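SUMO1 linked HERC2 ZZ domain (Small ubiquitin-related modifier 1,E3 ubiquitin-protein ligase HERC2) (Homo sapiens, PDB 6WW3) binds histone H3 and SUMO1 through the zinc-binding ZZ domain of the E3 ubiquitin ligase HERC2, here fused to a SUMO1 tail. Local coordinates at residues A[1-13]-A[17-29]. Numbering follows the deposited sequence.
With ZN (zinc ion), chain C; ZN (zinc ion), chain D.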
ATOM      1  N   SER A   1      -5.338   7.091 -18.968  1.00  8.38           N
ATOM      2  CA  SER A   1      -4.641   6.175 -18.070  1.00 10.43           C
ATOM      3  C   SER A   1      -5.238   6.216 -16.664  1.00  8.63           C
ATOM      4  O   SER A   1      -5.759   7.231 -16.228  1.00  9.12           O
ATOM      5  CB  SER A   1      -3.155   6.508 -18.022  1.00  8.91           C
ATOM      6  OG  SER A   1      -2.975   7.895 -17.886  1.00 14.94           O
ATOM      7  N   ASP A   2      -5.128   5.101 -15.956  1.00  9.51           N
ATOM      8  CA  ASP A   2      -5.885   4.838 -14.743  1.00  8.79           C
ATOM      9  C   ASP A   2      -4.914   4.412 -13.652  1.00 11.59           C
ATOM     10  O   ASP A   2      -4.142   3.464 -13.838  1.00 10.18           O
ATOM     11  CB  ASP A   2      -6.932   3.743 -15.025  1.00 11.88           C
ATOM     12  CG  ASP A   2      -7.911   3.511 -13.871  1.00  8.46           C
ATOM     13  OD1 ASP A   2      -7.706   4.017 -12.757  1.00  9.62           O
ATOM     14  OD2 ASP A   2      -8.906   2.798 -14.103  1.00 13.34           O
ATOM     15  N   GLN A   3      -4.955   5.110 -12.515  1.00  9.10           N
ATOM     16  CA  GLN A   3      -4.104   4.729 -11.394  1.00 11.55           C
ATOM     17  C   GLN A   3      -4.398   3.305 -10.954  1.00 12.91           C
ATOM     18  O   GLN A   3      -3.477   2.565 -10.594  1.00 14.28           O
ATOM     19  CB  GLN A   3      -4.310   5.699 -10.227  1.00 11.63           C
ATOM     20  CG  GLN A   3      -3.644   5.295  -8.909  1.00 12.54           C
ATOM     21  CD  GLN A   3      -2.131   5.233  -9.019  1.00 10.71           C
ATOM     22  OE1 GLN A   3      -1.519   4.232  -8.674  1.00 14.36           O
ATOM     23  NE2 GLN A   3      -1.532   6.296  -9.507  1.00 14.23           N
ATOM     24  N   GLU A   4      -5.670   2.891 -11.030  1.00 11.28           N
ATOM     25  CA  GLU A   4      -6.076   1.555 -10.609  1.00 14.76           C
ATOM     26  C   GLU A   4      -5.393   0.469 -11.428  1.00 16.29           C
ATOM     27  O   GLU A   4      -5.230  -0.652 -10.933  1.00 18.31           O
ATOM     28  CB  GLU A   4      -7.600   1.423 -10.697  1.00 13.46           C
ATOM     29  CG  GLU A   4      -8.156   0.055 -10.253  1.00 16.72           C
ATOM     30  CD  GLU A   4      -8.148  -0.126  -8.740  1.00 27.29           C
ATOM     31  OE1 GLU A   4      -7.965   0.877  -8.012  1.00 32.19           O
ATOM     32  OE2 GLU A   4      -8.319  -1.268  -8.268  1.00 30.08           O
ATOM     33  N   ALA A   5      -4.971   0.784 -12.656  1.00 12.85           N
ATOM     34  CA  ALA A   5      -4.259  -0.165 -13.502  1.00 15.37           C
ATOM     35  C   ALA A   5      -2.794  -0.345 -13.121  1.00 16.66           C
ATOM     36  O   ALA A   5      -2.193  -1.356 -13.506  1.00 15.29           O
ATOM     37  CB  ALA A   5      -4.340   0.270 -14.969  1.00 15.54           C
ATOM     38  N   LYS A   6      -2.200   0.604 -12.396  1.00 16.53           N
ATOM     39  CA  LYS A   6      -0.813   0.470 -11.970  1.00 13.94           C
ATOM     40  C   LYS A   6      -0.677  -0.711 -11.022  1.00 11.00           C
ATOM     41  O   LYS A   6      -1.492  -0.891 -10.121  1.00  9.79           O
ATOM     42  CB  LYS A   6      -0.345   1.724 -11.224  1.00 14.57           C
ATOM     43  CG  LYS A   6      -0.447   3.070 -11.926  1.00 21.83           C
ATOM     44  CD  LYS A   6       0.335   3.191 -13.221  1.00 36.01           C
ATOM     45  CE  LYS A   6       0.114   4.602 -13.793  1.00 39.28           C
ATOM     46  NZ  LYS A   6       0.421   4.737 -15.246  1.00 41.85           N
ATOM     47  N   ILE A   7       0.371  -1.506 -11.202  1.00 10.74           N
ATOM     48  CA  ILE A   7       0.669  -2.577 -10.260  1.00 10.36           C
ATOM     49  C   ILE A   7       2.046  -2.329  -9.658  1.00  9.86           C
ATOM     50  O   ILE A   7       2.913  -1.695 -10.265  1.00 10.78           O
ATOM     51  CB  ILE A   7       0.600  -3.991 -10.888  1.00 14.82           C
ATOM     52  CG1 ILE A   7       1.780  -4.232 -11.824  1.00 15.88           C
ATOM     53  CG2 ILE A   7      -0.729  -4.208 -11.611  1.00 12.20           C
ATOM     54  CD1 ILE A   7       2.310  -5.636 -11.744  1.00 19.44           C
ATOM     55  N   HIS A   8       2.245  -2.840  -8.447  1.00 10.25           N
ATOM     56  CA  HIS A   8       3.530  -2.778  -7.761  1.00  8.52           C
ATOM     57  C   HIS A   8       4.075  -4.194  -7.631  1.00  9.97           C
ATOM     58  O   HIS A   8       3.763  -4.906  -6.661  1.00  7.24           O
ATOM     59  CB  HIS A   8       3.357  -2.118  -6.399  1.00  7.64           C
ATOM     60  CG  HIS A   8       2.745  -0.759  -6.483  1.00  8.95           C
ATOM     61  ND1 HIS A   8       3.498   0.394  -6.481  1.00  9.23           N
ATOM     62  CD2 HIS A   8       1.455  -0.367  -6.602  1.00  7.56           C
ATOM     63  CE1 HIS A   8       2.695   1.440  -6.571  1.00  9.65           C
ATOM     64  NE2 HIS A   8       1.451   1.007  -6.642  1.00  8.53           N
ATOM     65  N   PRO A   9       4.858  -4.661  -8.598  1.00  8.47           N
ATOM     66  CA  PRO A   9       5.290  -6.061  -8.587  1.00 10.73           C
ATOM     67  C   PRO A   9       6.007  -6.401  -7.291  1.00  9.23           C
ATOM     68  O   PRO A   9       6.764  -5.594  -6.745  1.00  7.54           O
ATOM     69  CB  PRO A   9       6.241  -6.150  -9.792  1.00 16.85           C
ATOM     70  CG  PRO A   9       5.879  -4.992 -10.657  1.00 15.71           C
ATOM     71  CD  PRO A   9       5.420  -3.909  -9.732  1.00 11.21           C
ATOM     72  N   GLY A  10       5.727  -7.595  -6.782  1.00  8.01           N
ATOM     73  CA  GLY A  10       6.372  -8.075  -5.577  1.00 10.01           C
ATOM     74  C   GLY A  10       5.849  -7.507  -4.275  1.00  7.87           C
ATOM     75  O   GLY A  10       6.373  -7.868  -3.216  1.00  9.34           O
ATOM     76  N   VAL A  11       4.816  -6.666  -4.307  1.00  7.52           N
ATOM     77  CA  VAL A  11       4.302  -6.003  -3.109  1.00  7.98           C
ATOM     78  C   VAL A  11       2.964  -6.638  -2.757  1.00  7.08           C
ATOM     79  O   VAL A  11       2.031  -6.634  -3.573  1.00  5.54           O
ATOM     80  CB  VAL A  11       4.164  -4.485  -3.319  1.00  5.34           C
ATOM     81  CG1 VAL A  11       3.694  -3.799  -2.033  1.00  6.67           C
ATOM     82  CG2 VAL A  11       5.474  -3.901  -3.776  1.00  6.52           C
ATOM     83  N   THR A  12       2.864  -7.171  -1.541  1.00  6.65           N
ATOM     84  CA  THR A  12       1.622  -7.719  -1.007  1.00  5.87           C
ATOM     85  C   THR A  12       0.989  -6.686  -0.081  1.00  8.36           C
ATOM     86  O   THR A  12       1.694  -6.026   0.685  1.00  9.06           O
ATOM     87  CB  THR A  12       1.895  -9.011  -0.216  1.00  8.97           C
ATOM     88  OG1 THR A  12       2.683  -9.916  -0.999  1.00  7.96           O
ATOM     89  CG2 THR A  12       0.609  -9.706   0.194  1.00  7.08           C
ATOM     90  N   CYS A  13      -0.336  -6.528  -0.154  1.00  6.62           N
ATOM     91  CA  CYS A  13      -1.041  -5.742   0.859  1.00  6.80           C
ATOM     92  C   CYS A  13      -1.202  -6.577   2.129  1.00  7.68           C
ATOM     93  O   CYS A  13      -1.818  -7.645   2.107  1.00  9.13           O
ATOM     94  CB  CYS A  13      -2.406  -5.274   0.369  1.00  7.27           C
ATOM     95  SG  CYS A  13      -3.427  -4.511   1.684  1.00  9.18           S
ATOM     96  N   GLN A  17      -4.047  -9.246   1.581  1.00  9.97           N
ATOM     97  CA  GLN A  17      -3.223 -10.176   0.814  1.00 10.56           C
ATOM     98  C   GLN A  17      -3.330  -9.973  -0.694  1.00 11.23           C
ATOM     99  O   GLN A  17      -2.927 -10.856  -1.456  1.00  8.62           O
ATOM    100  CB  GLN A  17      -3.550 -11.640   1.149  1.00 12.67           C
ATOM    101  CG  GLN A  17      -3.565 -11.949   2.634  1.00 13.73           C
ATOM    102  CD  GLN A  17      -2.367 -11.387   3.368  1.00 14.82           C
ATOM    103  OE1 GLN A  17      -2.515 -10.713   4.384  1.00 16.64           O
ATOM    104  NE2 GLN A  17      -1.171 -11.659   2.857  1.00 15.22           N
ATOM    105  N   MET A  18      -3.833  -8.820  -1.148  1.00  9.64           N
ATOM    106  CA  MET A  18      -3.780  -8.473  -2.574  1.00  8.56           C
ATOM    107  C   MET A  18      -2.341  -8.565  -3.078  1.00  9.07           C
ATOM    108  O   MET A  18      -1.418  -8.093  -2.412  1.00  7.20           O
ATOM    109  CB  MET A  18      -4.319  -7.053  -2.794  1.00  8.30           C
ATOM    110  CG  MET A  18      -4.174  -6.504  -4.216  1.00  8.07           C
ATOM    111  SD  MET A  18      -4.496  -4.729  -4.346  1.00  9.83           S
ATOM    112  CE  MET A  18      -6.227  -4.646  -3.907  1.00 10.82           C
ATOM    113  N   PHE A  19      -2.146  -9.221  -4.225  1.00  8.75           N
ATOM    114  CA  PHE A  19      -0.802  -9.382  -4.794  1.00  8.24           C
ATOM    115  C   PHE A  19      -0.810  -9.569  -6.309  1.00  9.65           C
ATOM    116  O   PHE A  19      -1.425 -10.503  -6.814  1.00  7.53           O
ATOM    117  CB  PHE A  19      -0.082 -10.574  -4.168  1.00  9.63           C
ATOM    118  CG  PHE A  19       1.297 -10.798  -4.716  1.00  9.34           C
ATOM    119  CD1 PHE A  19       2.375 -10.085  -4.219  1.00  8.34           C
ATOM    120  CD2 PHE A  19       1.507 -11.679  -5.756  1.00 10.80           C
ATOM    121  CE1 PHE A  19       3.646 -10.284  -4.731  1.00 10.42           C
ATOM    122  CE2 PHE A  19       2.775 -11.862  -6.281  1.00 13.98           C
ATOM    123  CZ  PHE A  19       3.842 -11.167  -5.764  1.00 11.30           C
ATOM    124  N   PRO A  20      -0.113  -8.687  -7.039  1.00  9.34           N
ATOM    125  CA  PRO A  20       0.573  -7.498  -6.525  1.00  9.33           C
ATOM    126  C   PRO A  20      -0.442  -6.420  -6.203  1.00 11.06           C
ATOM    127  O   PRO A  20      -1.576  -6.527  -6.698  1.00 12.04           O
ATOM    128  CB  PRO A  20       1.452  -7.061  -7.700  1.00  8.20           C
ATOM    129  CG  PRO A  20       0.638  -7.479  -8.906  1.00  9.42           C
ATOM    130  CD  PRO A  20       0.014  -8.804  -8.501  1.00  9.05           C
ATOM    131  N   ILE A  21      -0.086  -5.433  -5.371  1.00  8.19           N
ATOM    132  CA  ILE A  21      -0.982  -4.304  -5.163  1.00  7.17           C
ATOM    133  C   ILE A  21      -1.225  -3.619  -6.503  1.00  9.20           C
ATOM    134  O   ILE A  21      -0.280  -3.324  -7.249  1.00  6.15           O
ATOM    135  CB  ILE A  21      -0.397  -3.320  -4.135  1.00  6.34           C
ATOM    136  CG1 ILE A  21      -0.260  -3.984  -2.757  1.00  7.72           C
ATOM    137  CG2 ILE A  21      -1.273  -2.046  -4.033  1.00  6.36           C
ATOM    138  CD1 ILE A  21       0.074  -3.026  -1.651  1.00  6.31           C
ATOM    139  N   ASN A  22      -2.495  -3.368  -6.820  1.00  8.03           N
ATOM    140  CA  ASN A  22      -2.822  -2.478  -7.921  1.00  8.25           C
ATOM    141  C   ASN A  22      -3.387  -1.173  -7.358  1.00  8.10           C
ATOM    142  O   ASN A  22      -3.940  -1.147  -6.260  1.00  9.29           O
ATOM    143  CB  ASN A  22      -3.792  -3.131  -8.923  1.00 12.36           C
ATOM    144  CG  ASN A  22      -5.170  -3.389  -8.342  1.00 13.43           C
ATOM    145  OD1 ASN A  22      -5.381  -4.366  -7.635  1.00 15.62           O
ATOM    146  ND2 ASN A  22      -6.107  -2.496  -8.621  1.00 14.43           N
ATOM    147  N   GLY A  23      -3.195  -0.083  -8.097  1.00  8.19           N
ATOM    148  CA  GLY A  23      -3.508   1.241  -7.603  1.00  8.42           C
ATOM    149  C   GLY A  23      -2.359   1.844  -6.812  1.00  9.48           C
ATOM    150  O   GLY A  23      -1.195   1.453  -6.954  1.00  5.41           O
ATOM    151  N   SER A  24      -2.694   2.828  -5.972  1.00  7.94           N
ATOM    152  CA  SER A  24      -1.676   3.439  -5.127  1.00  8.60           C
ATOM    153  C   SER A  24      -1.298   2.498  -3.991  1.00  8.28           C
ATOM    154  O   SER A  24      -2.146   1.813  -3.413  1.00  8.45           O
ATOM    155  CB  SER A  24      -2.139   4.782  -4.557  1.00  9.36           C
ATOM    156  OG  SER A  24      -2.285   5.760  -5.576  1.00  9.26           O
ATOM    157  N   ARG A  25      -0.008   2.471  -3.682  1.00  7.02           N
ATOM    158  CA  ARG A  25       0.558   1.653  -2.621  1.00  7.32           C
ATOM    159  C   ARG A  25       0.877   2.531  -1.418  1.00  6.59           C
ATOM    160  O   ARG A  25       1.426   3.624  -1.564  1.00  6.91           O
ATOM    161  CB  ARG A  25       1.829   0.964  -3.133  1.00  5.84           C
ATOM    162  CG  ARG A  25       2.768   0.452  -2.072  1.00  4.98           C
ATOM    163  CD  ARG A  25       4.133   0.098  -2.645  1.00  6.80           C
ATOM    164  NE  ARG A  25       4.994  -0.476  -1.612  1.00  6.99           N
ATOM    165  CZ  ARG A  25       6.294  -0.716  -1.732  1.00  7.95           C
ATOM    166  NH1 ARG A  25       6.930  -0.432  -2.857  1.00  7.66           N
ATOM    167  NH2 ARG A  25       6.958  -1.245  -0.709  1.00  9.39           N
ATOM    168  N   PHE A  26       0.542   2.058  -0.225  1.00  7.05           N
ATOM    169  CA  PHE A  26       0.808   2.814   0.998  1.00  6.03           C
ATOM    170  C   PHE A  26       1.764   2.016   1.879  1.00  7.56           C
ATOM    171  O   PHE A  26       1.360   1.034   2.507  1.00  7.28           O
ATOM    172  CB  PHE A  26      -0.487   3.147   1.739  1.00  5.37           C
ATOM    173  CG  PHE A  26      -1.382   4.089   0.979  1.00  8.36           C
ATOM    174  CD1 PHE A  26      -1.335   5.456   1.226  1.00  5.51           C
ATOM    175  CD2 PHE A  26      -2.231   3.614  -0.016  1.00  8.08           C
ATOM    176  CE1 PHE A  26      -2.142   6.330   0.512  1.00  6.07           C
ATOM    177  CE2 PHE A  26      -3.037   4.483  -0.736  1.00  5.80           C
ATOM    178  CZ  PHE A  26      -2.993   5.844  -0.461  1.00 11.90           C
ATOM    179  N   LYS A  27       3.023   2.458   1.947  1.00  8.42           N
ATOM    180  CA  LYS A  27       4.047   1.781   2.738  1.00  9.05           C
ATOM    181  C   LYS A  27       4.182   2.449   4.103  1.00  5.79           C
ATOM    182  O   LYS A  27       4.360   3.666   4.189  1.00  9.35           O
ATOM    183  CB  LYS A  27       5.397   1.794   2.018  1.00  5.93           C
ATOM    184  CG  LYS A  27       6.519   1.122   2.849  1.00 10.89           C
ATOM    185  CD  LYS A  27       7.827   1.009   2.064  1.00 12.62           C
ATOM    186  CE  LYS A  27       8.981   0.485   2.923  1.00 13.83           C
ATOM    187  NZ  LYS A  27       8.689  -0.809   3.615  1.00  9.96           N
ATOM    188  N   CYS A  28       4.093   1.661   5.163  1.00  5.66           N
ATOM    189  CA  CYS A  28       4.276   2.223   6.497  1.00  7.80           C
ATOM    190  C   CYS A  28       5.722   2.645   6.697  1.00  7.51           C
ATOM    191  O   CYS A  28       6.641   1.884   6.386  1.00  8.72           O
ATOM    192  CB  CYS A  28       3.874   1.228   7.581  1.00  5.66           C
ATOM    193  SG  CYS A  28       3.959   1.991   9.209  1.00  6.42           S
ATOM    194  N   ARG A  29       5.926   3.862   7.219  1.00 10.09           N
ATOM    195  CA  ARG A  29       7.273   4.361   7.487  1.00 10.91           C
ATOM    196  C   ARG A  29       7.866   3.844   8.788  1.00 11.06           C
ATOM    197  O   ARG A  29       9.068   4.027   9.015  1.00  9.73           O
ATOM    198  CB  ARG A  29       7.280   5.898   7.520  1.00 13.36           C
ATOM    199  CG  ARG A  29       6.907   6.545   6.183  1.00 13.55           C
ATOM    200  CD  ARG A  29       6.832   8.073   6.255  1.00 21.93           C
ATOM    201  NE  ARG A  29       6.955   8.664   4.917  1.00 23.32           N
ATOM    202  CZ  ARG A  29       6.026   9.409   4.322  1.00 23.69           C
ATOM    203  NH1 ARG A  29       6.244   9.886   3.099  1.00 27.91           N
ATOM    204  NH2 ARG A  29       4.889   9.695   4.942  1.00 22.31           N
TER
HETATM  205 ZN    ZN C2801      -5.635  -4.466   0.920  1.00 11.90          ZN
HETATM  206 ZN    ZN D2802       3.073   0.492  10.741  1.00  9.22          ZN
HETATM  207  O   HOH W   1      -6.754  -1.444  -5.526  1.00 16.93           O
HETATM  208  O   HOH W   2       6.104  -0.043  -5.342  1.00  9.96           O
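H8 donates from NE2 to G23 O (2.7 Å), with the oxygen in the plane of the imidazole, while the R25 CB sits over one ring face, 3.5 Å from its centroid in a CH-pi contact. With CG beside its own backbone N (chi1 -56°), the H8 ring reaches this carbonyl beyond the short antiparallel pairing of 7-8 with 21-22, where H8 N also bonds to I21 O. A water joins H8 ND1 (2.9 Å) to R25 NH1. V11 lays CG2 over the guanidinium face and packs CG1 on I21 CD1 (3.7 Å); D35 forms a salt bridge with R25 NE. Toward the zinc held by C13, C13 N donates to M18 O (3.0 Å), and C13 SG binds the metal with C16, C37 and C40. At the other end, the SUMO1-derived E4 takes N22 ND2 on its backbone O (3.1 Å), in the carbonyl plane; a weak second bond from ND2 goes to E4 OE2. This tail-to-domain contact belongs to the engineered fusion. Within the ZZ domain, the bond to G23 O implies a proton on H8 NE2, and R25, though its charge is partly offset by D35, may make a second proton on the ring less favourable.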